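Side-chain contacts in uncharacterized GST-like proteinprotein (PDB 3IC8), which is of unknown function but belongs to the glutathione S-transferase-like proteins and probably binds glutathione: residues A15-L20 / V185-W190; H154-F159 / A199-D204; L286-E289 / V295-V298. One frame throughout, in Å; residues are numbered along the deposited sequence.

Interaction 1: residues A15-L20 / V185-W190; sequences AEKARL and VAHTLW
E16 and K17 meet W190 and H187 in a buried helix-to-helix contact between the two domains of a glutathione S-transferase-like fold: helix 16-25 belongs to the thioredoxin-like N-terminal domain, helix 180-193 to the all-helical C-terminal domain. The short segments run 133° apart in direction, with axes 9.7 Å from each other, and the helices meet through two CH-pi contacts side by side. In one, E16 CG sits over the five-membered ring of W190, 3.9 Å from its centroid and displaced toward the NE1 rim. The carboxylate of E16 lies nearly parallel to the indole, although the two side chains cross at about a right angle. CG of E16 stands anti to its own N (chi1 -173°) and the chain then bends at chi2, which carries the carboxylate past the ring and back toward its own helix. There OE2 takes a salt bridge from R19 NH2 at 3.0 Å, the nitrogen approaching nearly in line with the C-O bond, while OE1 is hydrogen-bonded to H220. Both oxygens have partners away from the indole, and the closest approach to W190 is made by the aliphatic CG. T11 of the second subunit also packs on W190, placing this indole near the subunit boundary. K17 behaves similarly: its chain turns away to a salt bridge with D99 of helix 88-110, and its first methylene does the touching. That CB lies over one face of the imidazole of H187, 3.7 Å from the centroid and 18° off the normal.

Interaction 2: residues H154-F159 / A199-D204; sequences HQWPTF and APFVDD
W156 and F201 meet as an offset edge-to-face aromatic pair, the edge of the phenyl ring directed at the face of the indole. Their planes are 83° apart, close to perpendicular, and the centroid of the five-membered ring lies 5.2 Å from that of the phenyl. The closest carbons are W156 CD1 and F201 CD1, at 3.7 Å, so the pyrrole side of the indole does the touching. With CG of W156 anti to its backbone N (chi1 -180°), the indole reaches out from helix 149-167 toward the short helix 200-203. Its NE1 comes within 3.7 Å of F201 CB and points past it to the main chain. Here NE1 makes a weak hydrogen bond to F201 O, long at 3.4 Å but almost straight, with an N-H...O angle of 176°; the oxygen lies in the plane of the indole, at its edge. One residue therefore meets the tryptophan twice, by the edge of its ring, offset toward the indole face, and by its carbonyl at the rim. L192 of helix 180-193 touches both side chains, and L109 of helix 88-110 packs on F201, so the pair is built into the helical C-terminal domain of the GST-like fold. The contact is thus mainly apolar, and the weak N-H...O bond gives the buried indole nitrogen an acceptor and may help to fix how the ring is turned.

Interaction 3: residues L286-E289 / V295-V298; sequences LRRE and VVHV
L286 and V298 exchange two backbone hydrogen bonds, V298 N to L286 O at 2.7 Å and L286 N to V298 O at 2.9 Å. R288 and V296 do the same, with R288 N to V296 O at 3.0 Å and V296 N to R288 O at 2.9 Å. Between these hydrogen-bonded pairs lies the non-hydrogen-bonded pair R287 and H297, where CA-H...O contacts bring R287 CA to V296 O and H297 CA to L286 O. This is the antiparallel register of a beta hairpin, strands 284-290 and 296-300, within the large mixed sheet; on its far side, strand 296-300 bonds to strand 61-63 through H297. Side chains alternate between the faces. On that of R287, the chain of this arginine, anti at chi1 and then bent at chi2 and chi3, passes H297, its CG at the imidazole edge 3.8 Å from CE1, and then lays one guanidinium face over V295 CG1, 3.9 Å from CZ. On the other face, with L286, V296 and V298, R288 has CG between its backbone N and carbonyl carbon (chi1 51°), which sets it alongside V296, and the guanidinium continues to A45 O and D290. R288 CD also reaches V298 CG2, at 4.1 Å.

Interactions 1 and 2 are neighbours, their centres 17 Å apart, and both involve the C-terminal helical domain: L189 of helix 180-193, which bears one side of interaction 1, packs against W156 and V202 of interaction 2. Their segments alternate along the chain, in the order 15-20, 154-159, 185-190, 199-204, so helix 180-193 contributes to the domain interface on one side and touches the 154-159 / 199-204 contact on another. Interaction 3 follows both in sequence and lies apart, its centre 29 Å from that of interaction 1 and 44 Å from that of interaction 2, on the opposite side of the chain's centre from the latter. Its hairpin extends the N-terminal domain's sheet through strand 61-63, attaching the C-terminal strands to the thioredoxin-like part.

Interaction 1: residues A15-L20 / V185-W190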
loop_
_atom_site.group_PDB
_atom_site.type_symbol
_atom_site.label_atom_id
_atom_site.label_comp_id
_atom_site.label_asym_id
_atom_site.label_seq_id
_atom_site.Cartn_x
_atom_site.Cartn_y
_atom_site.Cartn_z
ATOM N N ALA A 15 -8.635 -0.187 23.555
ATOM C CA ALA A 15 -9.567 -1.118 22.996
ATOM C C ALA A 15 -9.245 -1.543 21.584
ATOM O O ALA A 15 -10.027 -2.195 20.968
ATOM C CB ALA A 15 -10.920 -0.549 23.048
ATOM N N GLU A 16 -8.119 -1.118 21.060
ATOM C CA GLU A 16 -7.717 -1.456 19.715
ATOM C C GLU A 16 -7.438 -2.918 19.466
ATOM O O GLU A 16 -7.736 -3.428 18.439
ATOM C CB GLU A 16 -6.571 -0.576 19.263
ATOM C CG GLU A 16 -6.189 -0.719 17.845
ATOM C CD GLU A 16 -7.173 -0.127 16.872
ATOM O OE1 GLU A 16 -6.923 -0.286 15.687
ATOM O OE2 GLU A 16 -8.171 0.477 17.263
ATOM N N LYS A 17 -6.847 -3.595 20.422
ATOM C CA LYS A 17 -6.492 -4.962 20.209
ATOM C C LYS A 17 -7.729 -5.781 19.918
ATOM O O LYS A 17 -7.717 -6.556 19.028
ATOM C CB LYS A 17 -5.722 -5.515 21.403
ATOM C CG LYS A 17 -5.688 -7.016 21.496
ATOM C CD LYS A 17 -4.468 -7.546 22.165
ATOM C CE LYS A 17 -4.678 -7.803 23.627
ATOM N NZ LYS A 17 -4.348 -9.167 23.990
ATOM N N ALA A 18 -8.802 -5.581 20.646
ATOM C CA ALA A 18 -10.023 -6.337 20.440
ATOM C C ALA A 18 -10.657 -6.132 19.086
ATOM O O ALA A 18 -11.195 -7.032 18.525
ATOM C CB ALA A 18 -10.981 -6.027 21.484
ATOM N N ARG A 19 -10.593 -4.917 18.594
ATOM C CA ARG A 19 -11.061 -4.562 17.292
ATOM C C ARG A 19 -10.292 -5.261 16.179
ATOM O O ARG A 19 -10.851 -5.676 15.204
ATOM C CB ARG A 19 -10.930 -3.057 17.162
ATOM C CG ARG A 19 -12.202 -2.342 16.999
ATOM C CD ARG A 19 -12.427 -1.190 17.941
ATOM N NE ARG A 19 -11.279 -0.344 18.204
ATOM C CZ ARG A 19 -11.204 0.505 19.212
ATOM N NH1 ARG A 19 -12.190 0.634 20.042
ATOM N NH2 ARG A 19 -10.142 1.215 19.402
ATOM N N LEU A 20 -8.987 -5.340 16.331
ATOM C CA LEU A 20 -8.135 -6.055 15.414
ATOM C C LEU A 20 -8.449 -7.513 15.446
ATOM O O LEU A 20 -8.379 -8.169 14.461
ATOM C CB LEU A 20 -6.663 -5.790 15.664
ATOM C CG LEU A 20 -6.224 -4.372 15.389
ATOM C CD1 LEU A 20 -4.964 -4.032 16.065
ATOM C CD2 LEU A 20 -6.154 -4.048 13.961
ATOM N N VAL A 185 1.538 -8.175 20.577
ATOM C CA VAL A 185 2.693 -7.360 20.329
ATOM C C VAL A 185 2.386 -6.096 19.551
ATOM O O VAL A 185 2.891 -5.054 19.835
ATOM C CB VAL A 185 3.817 -8.135 19.677
ATOM C CG1 VAL A 185 4.931 -7.219 19.358
ATOM C CG2 VAL A 185 4.301 -9.187 20.593
ATOM N N ALA A 186 1.551 -6.210 18.554
ATOM C CA ALA A 186 1.174 -5.075 17.750
ATOM C C ALA A 186 0.446 -4.015 18.538
ATOM O O ALA A 186 0.625 -2.877 18.308
ATOM C CB ALA A 186 0.375 -5.501 16.592
ATOM N N HIS A 187 -0.356 -4.417 19.491
ATOM C CA HIS A 187 -1.104 -3.473 20.262
ATOM C C HIS A 187 -0.182 -2.546 20.995
ATOM O O HIS A 187 -0.434 -1.380 21.042
ATOM C CB HIS A 187 -1.972 -4.206 21.265
ATOM C CG HIS A 187 -2.913 -3.334 22.016
ATOM N ND1 HIS A 187 -3.479 -2.213 21.475
ATOM C CD2 HIS A 187 -3.407 -3.438 23.263
ATOM C CE1 HIS A 187 -4.282 -1.661 22.355
ATOM N NE2 HIS A 187 -4.255 -2.385 23.450
ATOM N N THR A 188 0.902 -3.052 21.557
ATOM C CA THR A 188 1.820 -2.196 22.286
ATOM C C THR A 188 2.455 -1.140 21.410
ATOM O O THR A 188 2.585 -0.028 21.789
ATOM C CB THR A 188 2.919 -2.990 23.100
ATOM O OG1 THR A 188 4.031 -3.330 22.283
ATOM C CG2 THR A 188 2.382 -4.207 23.688
ATOM N N LEU A 189 2.839 -1.524 20.215
ATOM C CA LEU A 189 3.457 -0.642 19.255
ATOM C C LEU A 189 2.542 0.447 18.743
ATOM O O LEU A 189 2.970 1.475 18.333
ATOM C CB LEU A 189 4.010 -1.438 18.112
ATOM C CG LEU A 189 4.979 -2.480 18.583
ATOM C CD1 LEU A 189 5.676 -3.029 17.442
ATOM C CD2 LEU A 189 5.943 -1.915 19.539
ATOM N N TRP A 190 1.264 0.163 18.757
ATOM C CA TRP A 190 0.250 1.052 18.290
ATOM C C TRP A 190 0.250 2.312 19.138
ATOM O O TRP A 190 0.032 3.384 18.649
ATOM C CB TRP A 190 -1.079 0.319 18.306
ATOM C CG TRP A 190 -2.254 1.121 18.087
ATOM C CD1 TRP A 190 -3.221 1.360 18.957
ATOM C CD2 TRP A 190 -2.619 1.771 16.890
ATOM N NE1 TRP A 190 -4.173 2.132 18.409
ATOM C CE2 TRP A 190 -3.822 2.402 17.125
ATOM C CE3 TRP A 190 -2.028 1.891 15.642
ATOM C CZ2 TRP A 190 -4.449 3.146 16.177
ATOM C CZ3 TRP A 190 -2.655 2.621 14.701
ATOM C CH2 TRP A 190 -3.853 3.244 14.967
#

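Interaction 2: residues H154-F159 / A199-D204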
loop_
_atom_site.group_PDB
_atom_site.type_symbol
_atom_site.label_atom_id
_atom_site.label_comp_id
_atom_site.label_asym_id
_atom_site.label_seq_id
_atom_site.Cartn_x
_atom_site.Cartn_y
_atom_site.Cartn_z
ATOM N N HIS A 154 15.826 2.231 29.163
ATOM C CA HIS A 154 16.996 1.397 29.198
ATOM C C HIS A 154 16.736 0.017 28.668
ATOM O O HIS A 154 17.521 -0.530 27.979
ATOM C CB HIS A 154 17.412 1.328 30.650
ATOM C CG HIS A 154 18.617 0.500 30.920
ATOM N ND1 HIS A 154 18.544 -0.725 31.525
ATOM C CD2 HIS A 154 19.926 0.742 30.723
ATOM C CE1 HIS A 154 19.755 -1.217 31.666
ATOM N NE2 HIS A 154 20.610 -0.341 31.190
ATOM N N GLN A 155 15.611 -0.544 29.041
ATOM C CA GLN A 155 15.173 -1.844 28.569
ATOM C C GLN A 155 14.674 -2.009 27.145
ATOM O O GLN A 155 14.802 -3.053 26.584
ATOM C CB GLN A 155 14.254 -2.509 29.577
ATOM C CG GLN A 155 14.968 -2.833 30.833
ATOM C CD GLN A 155 14.101 -3.454 31.859
ATOM O OE1 GLN A 155 12.908 -3.470 31.729
ATOM N NE2 GLN A 155 14.700 -3.993 32.881
ATOM N N TRP A 156 14.097 -0.967 26.576
ATOM C CA TRP A 156 13.298 -1.080 25.380
ATOM C C TRP A 156 14.029 -1.581 24.162
ATOM O O TRP A 156 13.501 -2.292 23.371
ATOM C CB TRP A 156 12.618 0.236 25.075
ATOM C CG TRP A 156 11.793 0.191 23.893
ATOM C CD1 TRP A 156 12.103 0.675 22.694
ATOM C CD2 TRP A 156 10.519 -0.400 23.768
ATOM N NE1 TRP A 156 11.113 0.447 21.824
ATOM C CE2 TRP A 156 10.114 -0.214 22.463
ATOM C CE3 TRP A 156 9.674 -1.057 24.641
ATOM C CZ2 TRP A 156 8.903 -0.655 22.003
ATOM C CZ3 TRP A 156 8.495 -1.477 24.196
ATOM C CH2 TRP A 156 8.112 -1.293 22.886
ATOM N N PRO A 157 15.251 -1.156 24.022
ATOM C CA PRO A 157 16.079 -1.516 22.903
ATOM C C PRO A 157 16.393 -2.991 22.862
ATOM O O PRO A 157 16.585 -3.527 21.814
ATOM C CB PRO A 157 17.310 -0.681 23.144
ATOM C CG PRO A 157 16.859 0.387 23.861
ATOM C CD PRO A 157 15.853 -0.071 24.774
ATOM N N THR A 158 16.457 -3.625 24.006
ATOM C CA THR A 158 16.703 -5.028 24.027
ATOM C C THR A 158 15.572 -5.756 23.342
ATOM O O THR A 158 15.809 -6.612 22.551
ATOM C CB THR A 158 16.840 -5.529 25.464
ATOM O OG1 THR A 158 18.030 -5.025 26.029
ATOM C CG2 THR A 158 16.896 -6.972 25.506
ATOM N N PHE A 159 14.339 -5.415 23.664
ATOM C CA PHE A 159 13.195 -6.041 23.030
ATOM C C PHE A 159 13.053 -5.761 21.558
ATOM O O PHE A 159 12.730 -6.628 20.819
ATOM C CB PHE A 159 11.874 -5.630 23.666
ATOM C CG PHE A 159 11.820 -5.714 25.144
ATOM C CD1 PHE A 159 12.112 -6.865 25.802
ATOM C CD2 PHE A 159 11.400 -4.640 25.870
ATOM C CE1 PHE A 159 12.030 -6.918 27.126
ATOM C CE2 PHE A 159 11.318 -4.707 27.185
ATOM C CZ PHE A 159 11.637 -5.842 27.820
ATOM N N ALA A 199 7.371 7.528 18.003
ATOM C CA ALA A 199 7.395 6.715 16.806
ATOM C C ALA A 199 8.740 6.072 16.445
ATOM O O ALA A 199 8.785 5.002 15.915
ATOM C CB ALA A 199 6.849 7.467 15.686
ATOM N N PRO A 200 9.827 6.737 16.770
ATOM C CA PRO A 200 11.154 6.207 16.522
ATOM C C PRO A 200 11.421 4.948 17.327
ATOM O O PRO A 200 12.239 4.161 16.975
ATOM C CB PRO A 200 12.044 7.346 16.965
ATOM C CG PRO A 200 11.263 8.481 16.799
ATOM C CD PRO A 200 9.925 8.126 17.206
ATOM N N PHE A 201 10.699 4.771 18.411
ATOM C CA PHE A 201 10.818 3.569 19.170
ATOM C C PHE A 201 10.405 2.357 18.357
ATOM O O PHE A 201 10.946 1.305 18.550
ATOM C CB PHE A 201 10.007 3.658 20.440
ATOM C CG PHE A 201 10.590 4.541 21.450
ATOM C CD1 PHE A 201 11.810 4.272 21.987
ATOM C CD2 PHE A 201 9.910 5.631 21.892
ATOM C CE1 PHE A 201 12.330 5.076 22.918
ATOM C CE2 PHE A 201 10.431 6.432 22.795
ATOM C CZ PHE A 201 11.647 6.160 23.314
ATOM N N VAL A 202 9.492 2.553 17.424
ATOM C CA VAL A 202 9.222 1.576 16.404
ATOM C C VAL A 202 9.973 1.761 15.088
ATOM O O VAL A 202 10.538 0.847 14.579
ATOM C CB VAL A 202 7.770 1.546 16.078
ATOM C CG1 VAL A 202 7.483 0.433 15.179
ATOM C CG2 VAL A 202 6.981 1.436 17.285
ATOM N N ASP A 203 9.965 2.960 14.542
ATOM C CA ASP A 203 10.432 3.212 13.189
ATOM C C ASP A 203 11.925 2.958 12.958
ATOM O O ASP A 203 12.347 2.757 11.851
ATOM C CB ASP A 203 9.993 4.593 12.710
ATOM C CG ASP A 203 8.505 4.687 12.480
ATOM O OD1 ASP A 203 7.850 3.663 12.437
ATOM O OD2 ASP A 203 7.975 5.777 12.355
ATOM N N ASP A 204 12.688 2.969 14.036
ATOM C CA ASP A 204 14.106 2.706 14.035
ATOM C C ASP A 204 14.447 1.285 13.699
ATOM O O ASP A 204 15.569 0.984 13.416
ATOM C CB ASP A 204 14.719 3.041 15.364
ATOM C CG ASP A 204 14.947 4.473 15.518
ATOM O OD1 ASP A 204 15.535 4.893 16.505
ATOM O OD2 ASP A 204 14.518 5.198 14.640
#

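Interaction 3: residues L286-E289 / V295-V298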
loop_
_atom_site.group_PDB
_atom_site.type_symbol
_atom_site.label_atom_id
_atom_site.label_comp_id
_atom_site.label_asym_id
_atom_site.label_seq_id
_atom_site.Cartn_x
_atom_site.Cartn_y
_atom_site.Cartn_z
ATOM N N LEU A 286 -20.476 -18.006 35.586
ATOM C CA LEU A 286 -21.262 -17.674 36.698
ATOM C C LEU A 286 -22.606 -17.149 36.241
ATOM O O LEU A 286 -22.703 -16.450 35.265
ATOM C CB LEU A 286 -20.435 -16.755 37.572
ATOM C CG LEU A 286 -20.973 -15.700 38.472
ATOM C CD1 LEU A 286 -19.834 -14.910 38.997
ATOM C CD2 LEU A 286 -21.856 -14.872 37.627
ATOM N N ARG A 287 -23.645 -17.575 36.945
ATOM C CA ARG A 287 -25.019 -17.268 36.628
ATOM C C ARG A 287 -25.486 -16.169 37.536
ATOM O O ARG A 287 -25.267 -16.219 38.698
ATOM C CB ARG A 287 -25.891 -18.503 36.791
ATOM C CG ARG A 287 -27.338 -18.327 36.407
ATOM C CD ARG A 287 -28.242 -19.207 37.236
ATOM N NE ARG A 287 -29.415 -19.662 36.506
ATOM C CZ ARG A 287 -30.666 -19.328 36.807
ATOM N NH1 ARG A 287 -30.933 -18.534 37.822
ATOM N NH2 ARG A 287 -31.660 -19.789 36.083
ATOM N N ARG A 288 -26.096 -15.146 36.980
ATOM C CA ARG A 288 -26.687 -14.093 37.768
ATOM C C ARG A 288 -27.954 -13.633 37.106
ATOM O O ARG A 288 -28.115 -13.804 35.938
ATOM C CB ARG A 288 -25.728 -12.933 37.933
ATOM C CG ARG A 288 -25.144 -12.445 36.668
ATOM C CD ARG A 288 -24.300 -11.258 36.893
ATOM N NE ARG A 288 -25.069 -10.119 37.321
ATOM C CZ ARG A 288 -25.639 -9.261 36.499
ATOM N NH1 ARG A 288 -25.513 -9.401 35.209
ATOM N NH2 ARG A 288 -26.311 -8.250 36.980
ATOM N N GLU A 289 -28.860 -13.050 37.865
ATOM C CA GLU A 289 -30.114 -12.590 37.314
ATOM C C GLU A 289 -30.222 -11.094 37.472
ATOM O O GLU A 289 -30.055 -10.592 38.541
ATOM C CB GLU A 289 -31.258 -13.294 38.027
ATOM C CG GLU A 289 -32.637 -12.943 37.539
ATOM C CD GLU A 289 -33.692 -13.923 38.009
ATOM O OE1 GLU A 289 -33.428 -14.677 38.957
ATOM O OE2 GLU A 289 -34.785 -13.940 37.425
ATOM N N VAL A 295 -31.731 -13.536 33.192
ATOM C CA VAL A 295 -30.732 -14.493 33.566
ATOM C C VAL A 295 -29.589 -14.444 32.594
ATOM O O VAL A 295 -29.786 -14.447 31.402
ATOM C CB VAL A 295 -31.283 -15.880 33.574
ATOM C CG1 VAL A 295 -30.201 -16.839 33.845
ATOM C CG2 VAL A 295 -32.340 -16.000 34.587
ATOM N N VAL A 296 -28.388 -14.408 33.135
ATOM C CA VAL A 296 -27.203 -14.220 32.355
ATOM C C VAL A 296 -26.052 -15.083 32.845
ATOM O O VAL A 296 -25.926 -15.349 34.012
ATOM C CB VAL A 296 -26.833 -12.773 32.425
ATOM C CG1 VAL A 296 -25.448 -12.610 32.813
ATOM C CG2 VAL A 296 -27.138 -12.100 31.166
ATOM N N HIS A 297 -25.211 -15.515 31.928
ATOM C CA HIS A 297 -24.024 -16.259 32.270
ATOM C C HIS A 297 -22.830 -15.381 31.982
ATOM O O HIS A 297 -22.724 -14.850 30.911
ATOM C CB HIS A 297 -23.901 -17.493 31.403
ATOM C CG HIS A 297 -24.648 -18.678 31.903
ATOM N ND1 HIS A 297 -25.568 -18.614 32.914
ATOM C CD2 HIS A 297 -24.611 -19.966 31.515
ATOM C CE1 HIS A 297 -26.062 -19.811 33.131
ATOM N NE2 HIS A 297 -25.492 -20.649 32.298
ATOM N N VAL A 298 -21.932 -15.251 32.945
ATOM C CA VAL A 298 -20.738 -14.449 32.807
ATOM C C VAL A 298 -19.480 -15.294 32.887
ATOM O O VAL A 298 -19.314 -16.069 33.780
ATOM C CB VAL A 298 -20.712 -13.372 33.855
ATOM C CG1 VAL A 298 -19.602 -12.420 33.624
ATOM C CG2 VAL A 298 -21.969 -12.653 33.847
#